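Local coordinates for gdp-l-fucose synthetase (PDB 6AQZ), which binds NADP and probably catalyses the last step of GDP-L-fucose synthesis, the NADPH-dependent epimerisation and reduction of GDP-4-keto-6-deoxymannose, at residues L333-Y336 against E337-R340; S240-A243 against A244-L247. All coordinates share one frame; numbering follows the deposited sequence.

Interaction 1 of 2, residues L333-Y336 against E337-R340; sequences LENY and ETAR. With NAP (NADP nicotinamide-adenine-dinucleotide phosphate), chain G.
Asn-335 meets Thr-338 where helix 321-335 gives way to the C-terminal tail, and the backbone carbonyl of Asn-335 accepts the first bond of the turn. Thr-338 N donates to Asn-335 O over 2.9 Å, with an N-H...O angle of 134° that marks a bent bond, the donor tilted from the carbonyl plane. The hydroxyl of Thr-338 comes up to the oxygen end of the same carbonyl, not over its face, because chi1 of 59° sets OG1 between its own N and C; OG1 is 3.2 Å from Asn-335 O, but whether its proton goes there is not settled. A water joins the two side chains, donating to Asn-335 OD1 over 2.7 Å and standing 2.9 Å from Thr-338 OG1, while Asn-335 ND2 turns back to Trp-331 O.

Next in sequence, Tyr-336 accepts from Ala-339 N at its carbonyl O, 3.2 Å away, but the donor comes from above the carbonyl plane; the same oxygen also takes Lys-341 NZ. With CG anti to the backbone N (chi1 -178°), its ring stacks on Tyr-216 and meets Lys-341 in a cation-pi contact, its OH bonding to His-213. The methyl of Ala-339 tucks back, CB 3.6 Å from Tyr-336 O, and also touches Trp-331 and Phe-332.

The chain then extends to Arg-340, whose NH1 donates to NADP O2A over 3.0 Å and NH2 to O1A over 3.1 Å. NH1 also bonds to His-197 O, which should help fix the group's rotation. The arrangement is a helix-terminating turn leading to an arginine that donates from both terminal nitrogens to the adenosine-side phosphate in the NADP pocket.

Interaction 2 of 2, residues S240-A243 against A244-L247; sequences SHDA and ARML
Asp-242 and Arg-245 form an i to i+3 salt bridge on the first two turns of helix 240-253, an alpha helix of the NADP-binding Rossmann-type domain that directly follows strand 234-239.

The backbone bonds establish the helix. Ala-244 N donates to Ser-240 O over 2.8 Å, Arg-245 N to His-241 O over 3.1 Å, and Leu-247 N to Ala-243 O over 2.7 Å; all three have N-H...O angles just above 150°. The bond from Met-246 N to Asp-242 O is the straightest of the set, at 169°.

Close carbon-to-carbonyl contacts accompany the helical bonds. Ala-244 CB rests 3.4 Å from Ser-240 O, and Met-246 lays its CG against Asp-242 O at 3.1 Å before its chain bends at chi3 (83°). Nonpolar packing faces the interior, where Ala-243 and Leu-247 pack on Phe-36 of helix 35-46 and on strand 184-194, whereas Met-246 reaches Leu-238, Phe-316 and Tyr-318. The ring of His-241 stacks on that of His-42.

The charged pair has partners beyond the helix: Asp-242 OD2 accepts from Thr-319 N, and Arg-245 NH2 also donates to Gln-317 O. Both ions therefore tie the loop at 316-319 to the helix, and the buried carboxylate has both oxygens engaged. Asp-242 and Arg-245 run side by side, pointing the same way, and the bend of the arginine at chi3 brings its guanidinium round to the acid. Their flat groups stand nearly perpendicular: Asp-242 OD1 lies at the guanidinium edge, close to its plane and 2.7 Å from Arg-245 NH2, yet NH2 meets that oxygen from above the carboxylate plane.

Overall arrangement
Interaction 2 is a core contact, its centre about 9 Å from that of the chain, whereas interaction 1 lies at the surface, about 21 Å out. Their centres are about 22 Å apart and their nearest atoms about 10 Å, without touching. They share no helix: 240-247 begins helix 240-253, while 333-340 leaves helix 321-335 for the tail. The chemistry follows position. Interaction 2 combines regular helical bonding with an internal salt bridge amid nonpolar packing; interaction 1 uses a bent turn bond, a water and an arginine directed at phosphate. Only the latter bonds directly to NADP; in interaction 2 the side chain of Ser-240 is about 8 Å from the bound NADP.

Interaction 1 of 2, residues L333-Y336 against E337-R340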
loop_
_atom_site.group_PDB
_atom_site.type_symbol
_atom_site.label_atom_id
_atom_site.label_comp_id
_atom_site.label_asym_id
_atom_site.label_seq_id
_atom_site.Cartn_x
_atom_site.Cartn_y
_atom_site.Cartn_z
ATOM N N LEU A 333 -8.059 -17.989 34.900
ATOM C CA LEU A 333 -8.976 -18.485 35.921
ATOM C C LEU A 333 -9.356 -17.376 36.889
ATOM O O LEU A 333 -10.531 -17.221 37.230
ATOM C CB LEU A 333 -8.349 -19.666 36.663
ATOM C CG LEU A 333 -8.181 -20.908 35.786
ATOM C CD1 LEU A 333 -7.281 -21.940 36.457
ATOM C CD2 LEU A 333 -9.537 -21.501 35.473
ATOM N N GLU A 334 -8.381 -16.569 37.315
ATOM C CA GLU A 334 -8.676 -15.524 38.288
ATOM C C GLU A 334 -9.467 -14.367 37.693
ATOM O O GLU A 334 -10.120 -13.646 38.447
ATOM C CB GLU A 334 -7.389 -14.997 38.921
ATOM N N ASN A 335 -9.454 -14.177 36.367
ATOM C CA ASN A 335 -10.065 -12.988 35.777
ATOM C C ASN A 335 -11.123 -13.304 34.726
ATOM O O ASN A 335 -11.560 -12.395 34.017
ATOM C CB ASN A 335 -8.991 -12.097 35.150
ATOM C CG ASN A 335 -8.079 -11.481 36.180
ATOM O OD1 ASN A 335 -8.463 -10.529 36.857
ATOM N ND2 ASN A 335 -6.869 -12.022 36.313
ATOM N N TYR A 336 -11.628 -14.537 34.690
ATOM C CA TYR A 336 -12.492 -14.975 33.598
ATOM C C TYR A 336 -13.630 -14.006 33.329
ATOM O O TYR A 336 -13.985 -13.773 32.170
ATOM C CB TYR A 336 -13.061 -16.362 33.908
ATOM C CG TYR A 336 -13.944 -16.941 32.805
ATOM C CD1 TYR A 336 -13.384 -17.457 31.638
ATOM C CD2 TYR A 336 -15.340 -16.994 32.940
ATOM C CE1 TYR A 336 -14.176 -18.001 30.627
ATOM C CE2 TYR A 336 -16.147 -17.536 31.922
ATOM C CZ TYR A 336 -15.556 -18.039 30.775
ATOM O OH TYR A 336 -16.322 -18.579 29.757
ATOM N N GLU A 337 -14.232 -13.450 34.381
ATOM C CA GLU A 337 -15.401 -12.597 34.187
ATOM C C GLU A 337 -15.085 -11.380 33.325
ATOM O O GLU A 337 -15.890 -10.998 32.466
ATOM C CB GLU A 337 -15.966 -12.151 35.535
ATOM C CG GLU A 337 -17.162 -11.219 35.402
ATOM C CD GLU A 337 -17.580 -10.591 36.722
ATOM O OE1 GLU A 337 -17.204 -11.129 37.780
ATOM O OE2 GLU A 337 -18.276 -9.553 36.698
ATOM N N THR A 338 -13.911 -10.775 33.512
ATOM C CA THR A 338 -13.553 -9.567 32.781
ATOM C C THR A 338 -12.727 -9.864 31.548
ATOM O O THR A 338 -12.275 -8.924 30.890
ATOM C CB THR A 338 -12.776 -8.575 33.658
ATOM O OG1 THR A 338 -11.588 -9.196 34.154
ATOM C CG2 THR A 338 -13.631 -8.064 34.802
ATOM N N ALA A 339 -12.479 -11.135 31.249
ATOM C CA ALA A 339 -11.634 -11.464 30.118
ATOM C C ALA A 339 -12.414 -11.309 28.817
ATOM O O ALA A 339 -13.622 -11.576 28.752
ATOM C CB ALA A 339 -11.069 -12.875 30.256
ATOM N N ARG A 340 -11.694 -10.888 27.773
ATOM C CA ARG A 340 -12.226 -10.727 26.420
ATOM C C ARG A 340 -12.623 -12.084 25.860
ATOM O O ARG A 340 -11.777 -12.964 25.670
ATOM C CB ARG A 340 -11.161 -10.066 25.538
ATOM C CG ARG A 340 -10.923 -8.604 25.877
ATOM C CD ARG A 340 -9.668 -8.052 25.250
ATOM N NE ARG A 340 -9.698 -7.982 23.784
ATOM C CZ ARG A 340 -8.595 -7.945 23.024
ATOM N NH1 ARG A 340 -7.395 -7.989 23.598
ATOM N NH2 ARG A 340 -8.687 -7.875 21.697
HETATM P PA NAP G . -5.448 -6.514 20.549
HETATM O O1A NAP G . -6.604 -6.848 19.656
HETATM O O2A NAP G . -5.131 -7.338 21.769
HETATM O O5B NAP G . -5.523 -4.942 21.054
HETATM C C5B NAP G . -5.427 -4.147 19.924
HETATM C C4B NAP G . -5.421 -2.676 20.424
HETATM O O4B NAP G . -5.756 -1.758 19.352
HETATM C C3B NAP G . -6.433 -2.457 21.621
HETATM O O3B NAP G . -5.888 -1.556 22.546
HETATM C C2B NAP G . -7.573 -1.702 20.924
HETATM O O2B NAP G . -8.188 -0.805 21.699
HETATM C C1B NAP G . -6.687 -0.847 19.922
HETATM N N9A NAP G . -7.490 -0.253 18.859
HETATM C C8A NAP G . -8.111 -0.904 17.813
HETATM N N7A NAP G . -8.778 -0.067 16.986
HETATM C C5A NAP G . -8.583 1.185 17.544
HETATM C C6A NAP G . -9.027 2.445 17.152
HETATM N N6A NAP G . -9.805 2.590 16.004
HETATM N N1A NAP G . -8.687 3.557 17.850
HETATM C C2A NAP G . -7.910 3.320 18.948
HETATM N N3A NAP G . -7.419 2.169 19.456
HETATM C C4A NAP G . -7.774 1.096 18.710
HETATM O O3 NAP G . -4.213 -6.601 19.428
HETATM P PN NAP G . -2.830 -7.100 20.037
HETATM O O1N NAP G . -2.358 -6.306 21.195
HETATM O O2N NAP G . -2.641 -8.597 19.939
HETATM O O5D NAP G . -1.676 -6.618 18.814
HETATM C C5D NAP G . -1.389 -5.277 18.844
HETATM C C4D NAP G . -0.321 -5.111 17.787
HETATM O O4D NAP G . 0.469 -6.312 17.772
HETATM C C3D NAP G . -1.047 -5.032 16.359
HETATM O O3D NAP G . -0.426 -4.068 15.580
HETATM C C2D NAP G . -0.850 -6.455 15.791
HETATM O O2D NAP G . -0.671 -6.500 14.429
HETATM C C1D NAP G . 0.506 -6.840 16.451
HETATM N N1N NAP G . 0.685 -8.321 16.438
HETATM C C2N NAP G . -0.033 -9.168 17.285
HETATM C C3N NAP G . 0.138 -10.535 17.214
HETATM C C7N NAP G . -0.651 -11.429 18.121
HETATM O O7N NAP G . -0.611 -12.669 18.044
HETATM N N7N NAP G . -1.478 -10.855 19.093
HETATM C C4N NAP G . 1.068 -11.171 16.252
HETATM C C5N NAP G . 1.779 -10.189 15.378
HETATM C C6N NAP G . 1.586 -8.873 15.492
HETATM P P2B NAP G . -9.650 -1.406 22.670
HETATM O O1X NAP G . -8.949 -2.324 23.623
HETATM O O2X NAP G . -10.147 -0.072 23.232
HETATM O O3X NAP G . -10.452 -2.034 21.569
HETATM O O HOH W 1 -10.992 -9.465 36.940
#

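Interaction 2 of 2, residues S240-A243 against A244-L247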
loop_
_atom_site.group_PDB
_atom_site.type_symbol
_atom_site.label_atom_id
_atom_site.label_comp_id
_atom_site.label_asym_id
_atom_site.label_seq_id
_atom_site.Cartn_x
_atom_site.Cartn_y
_atom_site.Cartn_z
ATOM N N SER A 240 3.702 -12.831 25.705
ATOM C CA SER A 240 3.577 -11.384 25.586
ATOM C C SER A 240 4.494 -10.629 26.546
ATOM O O SER A 240 5.006 -9.564 26.187
ATOM C CB SER A 240 2.119 -10.981 25.788
ATOM O OG SER A 240 1.705 -11.281 27.103
ATOM N N HIS A 241 4.727 -11.144 27.763
ATOM C CA HIS A 241 5.654 -10.435 28.647
ATOM C C HIS A 241 7.082 -10.448 28.085
ATOM O O HIS A 241 7.804 -9.445 28.175
ATOM C CB HIS A 241 5.622 -11.033 30.050
ATOM C CG HIS A 241 4.323 -10.828 30.756
ATOM N ND1 HIS A 241 4.084 -11.299 32.028
ATOM C CD2 HIS A 241 3.188 -10.203 30.366
ATOM C CE1 HIS A 241 2.860 -10.970 32.395
ATOM N NE2 HIS A 241 2.291 -10.312 31.401
ATOM N N ASP A 242 7.497 -11.566 27.484
ATOM C CA ASP A 242 8.785 -11.595 26.804
ATOM C C ASP A 242 8.809 -10.629 25.616
ATOM O O ASP A 242 9.775 -9.869 25.443
ATOM C CB ASP A 242 9.095 -13.012 26.338
ATOM C CG ASP A 242 9.404 -13.943 27.459
ATOM O OD1 ASP A 242 9.553 -13.487 28.620
ATOM O OD2 ASP A 242 9.521 -15.148 27.160
ATOM N N ALA A 243 7.748 -10.624 24.805
ATOM C CA ALA A 243 7.684 -9.690 23.680
ATOM C C ALA A 243 7.782 -8.249 24.162
ATOM O O ALA A 243 8.425 -7.411 23.513
ATOM C CB ALA A 243 6.391 -9.888 22.885
ATOM N N ALA A 244 7.149 -7.951 25.309
ATOM C CA ALA A 244 7.203 -6.607 25.876
ATOM C C ALA A 244 8.628 -6.208 26.275
ATOM O O ALA A 244 9.006 -5.036 26.148
ATOM C CB ALA A 244 6.255 -6.512 27.084
ATOM N N ARG A 245 9.408 -7.148 26.827
ATOM C CA ARG A 245 10.798 -6.856 27.168
ATOM C C ARG A 245 11.646 -6.658 25.906
ATOM O O ARG A 245 12.487 -5.749 25.844
ATOM C CB ARG A 245 11.371 -7.974 28.049
ATOM C CG ARG A 245 10.796 -8.013 29.466
ATOM C CD ARG A 245 11.580 -8.957 30.369
ATOM N NE ARG A 245 11.365 -10.346 29.988
ATOM C CZ ARG A 245 12.317 -11.213 29.659
ATOM N NH1 ARG A 245 13.599 -10.853 29.641
ATOM N NH2 ARG A 245 11.968 -12.453 29.340
ATOM N N MET A 246 11.424 -7.495 24.886
ATOM C CA MET A 246 12.104 -7.326 23.611
ATOM C C MET A 246 11.725 -6.003 22.968
ATOM O O MET A 246 12.581 -5.311 22.393
ATOM C CB MET A 246 11.750 -8.481 22.681
ATOM C CG MET A 246 12.065 -9.814 23.287
ATOM S SD MET A 246 11.332 -11.195 22.408
ATOM C CE MET A 246 12.519 -11.449 21.097
ATOM N N LEU A 247 10.449 -5.631 23.060
ATOM C CA LEU A 247 10.035 -4.342 22.516
ATOM C C LEU A 247 10.696 -3.204 23.281
ATOM O O LEU A 247 11.131 -2.213 22.682
ATOM C CB LEU A 247 8.507 -4.210 22.546
ATOM C CG LEU A 247 7.802 -2.896 22.186
ATOM C CD1 LEU A 247 8.104 -2.445 20.726
ATOM C CD2 LEU A 247 6.318 -3.073 22.342
#